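Local coordinates for protein peptidoglycan glycosyltransferase (Atopobium parvulum, PDB 4OVD) that belongs to the penicillin-binding proteins and pairs a dimerisation domain with a transpeptidase domain, at residues Met340-Ser343 / Val344-Leu348. Residues are numbered along the deposited sequence; the frame is centred on the assembly and turned at random.
Sequences MDMS and VREML
Ser343 turns its hydroxyl toward the first turn of the helix that begins at Val344, and OG accepts the backbone N-H of Glu346 at 2.9 Å, in a fairly straight bond of 156°. With OG held between its own backbone N and carbonyl carbon (chi1 63°), the short side chain puts an acceptor where an amide of the first turn would otherwise lack an intrahelical partner, and this is why serine suits an N-cap. Ser343 O accepts the next amide, Met347 N, at 3.0 Å. Glu346 CB lies against the capping hydroxyl, while its CG, anti to the backbone N (chi1 177°), reaches back to the strand and meets Met342 CB at 3.9 Å. This strand-to-helix corner, where the axes of the two short segments make an angle of 97°, belongs to the transpeptidase domain; strand 340-343 pairs antiparallel with strand 316-319, and helix 344-350 leaves its end. Met342 and Met347, both selenomethionines here, slant across each other, Met342 SE lying 3.8 Å from Met347 CG. Long, unbranched and apolar, they suit this corner: Met342 touches the helix with its inner part, CB to SE, whereas Met347 reaches back to the strand, its CE 3.6 Å from Met342 O, and packs on Phe317 and Ile319. Selenomethionine Met340, extended, runs at about a right angle to Glu346 and brings CE to 3.6 Å from Glu346 OE2. A first-turn carboxylate probably favours the helix N-terminus, and this one forms salt bridges through OE1 to Arg349 and OE2 to Arg350, three and four residues on.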
loop_
_atom_site.group_PDB
_atom_site.type_symbol
_atom_site.label_atom_id
_atom_site.label_comp_id
_atom_site.label_asym_id
_atom_site.label_seq_id
_atom_site.Cartn_x
_atom_site.Cartn_y
_atom_site.Cartn_z
HETATM N N MSE A 340 17.390 -15.363 24.220
HETATM C CA MSE A 340 18.173 -14.189 24.159
HETATM C C MSE A 340 17.316 -13.125 24.795
HETATM O O MSE A 340 16.097 -13.098 24.643
HETATM C CB MSE A 340 18.483 -13.896 22.676
HETATM C CG MSE A 340 19.167 -12.560 22.413
HETATM SE SE MSE A 340 19.335 -12.170 20.472
HETATM C CE MSE A 340 19.827 -10.255 20.702
ATOM N N ASP A 341 17.972 -12.245 25.527
ATOM C CA ASP A 341 17.316 -11.090 26.117
ATOM C C ASP A 341 17.216 -10.097 24.989
ATOM O O ASP A 341 18.240 -9.731 24.403
ATOM C CB ASP A 341 18.222 -10.590 27.239
ATOM C CG ASP A 341 18.205 -11.541 28.403
ATOM O OD1 ASP A 341 17.062 -11.918 28.789
ATOM O OD2 ASP A 341 19.290 -11.935 28.885
HETATM N N MSE A 342 16.020 -9.699 24.615
HETATM C CA MSE A 342 15.856 -8.771 23.498
HETATM C C MSE A 342 14.924 -7.686 23.876
HETATM O O MSE A 342 13.926 -7.948 24.557
HETATM C CB MSE A 342 15.132 -9.462 22.296
HETATM C CG MSE A 342 15.731 -10.698 21.723
HETATM SE SE MSE A 342 14.519 -11.196 20.247
HETATM C CE MSE A 342 15.301 -12.975 19.887
ATOM N N SER A 343 15.285 -6.439 23.596
ATOM C CA SER A 343 14.360 -5.312 23.808
ATOM C C SER A 343 13.313 -5.419 22.672
ATOM O O SER A 343 13.540 -6.143 21.684
ATOM C CB SER A 343 15.098 -4.010 23.721
ATOM O OG SER A 343 15.647 -3.857 22.402
ATOM N N VAL A 344 12.198 -4.723 22.811
ATOM C CA VAL A 344 11.167 -4.676 21.802
ATOM C C VAL A 344 11.831 -4.119 20.545
ATOM O O VAL A 344 11.566 -4.575 19.433
ATOM C CB VAL A 344 9.974 -3.815 22.209
ATOM C CG1 VAL A 344 8.982 -3.681 21.037
ATOM C CG2 VAL A 344 9.286 -4.410 23.429
ATOM N N ARG A 345 12.650 -3.095 20.714
ATOM C CA ARG A 345 13.445 -2.512 19.585
ATOM C C ARG A 345 14.237 -3.636 18.870
ATOM O O ARG A 345 14.193 -3.800 17.653
ATOM C CB ARG A 345 14.411 -1.436 20.080
ATOM C CG ARG A 345 15.278 -0.850 18.979
ATOM C CD ARG A 345 16.367 0.028 19.572
ATOM N NE ARG A 345 15.848 1.080 20.428
ATOM C CZ ARG A 345 15.297 2.194 19.964
ATOM N NH1 ARG A 345 15.243 2.439 18.643
ATOM N NH2 ARG A 345 14.856 3.102 20.816
ATOM N N GLU A 346 14.899 -4.454 19.624
ATOM C CA GLU A 346 15.657 -5.564 19.005
ATOM C C GLU A 346 14.764 -6.577 18.286
ATOM O O GLU A 346 15.147 -7.100 17.272
ATOM C CB GLU A 346 16.456 -6.247 20.097
ATOM C CG GLU A 346 17.246 -7.464 19.649
ATOM C CD GLU A 346 18.261 -7.176 18.584
ATOM O OE1 GLU A 346 18.581 -5.953 18.350
ATOM O OE2 GLU A 346 18.697 -8.189 17.975
HETATM N N MSE A 347 13.567 -6.875 18.799
HETATM C CA MSE A 347 12.703 -7.872 18.133
HETATM C C MSE A 347 12.336 -7.349 16.783
HETATM O O MSE A 347 12.264 -8.128 15.790
HETATM C CB MSE A 347 11.428 -8.090 18.936
HETATM C CG MSE A 347 11.733 -8.649 20.281
HETATM SE SE MSE A 347 10.046 -8.749 21.332
HETATM C CE MSE A 347 10.762 -8.820 23.133
ATOM N N LEU A 348 12.160 -6.053 16.683
ATOM C CA LEU A 348 11.888 -5.438 15.424
ATOM C C LEU A 348 13.113 -5.352 14.494
ATOM O O LEU A 348 13.005 -5.574 13.334
ATOM C CB LEU A 348 11.271 -4.082 15.649
ATOM C CG LEU A 348 10.239 -3.674 14.629
ATOM C CD1 LEU A 348 8.993 -4.489 14.747
ATOM C CD2 LEU A 348 9.929 -2.199 14.637
#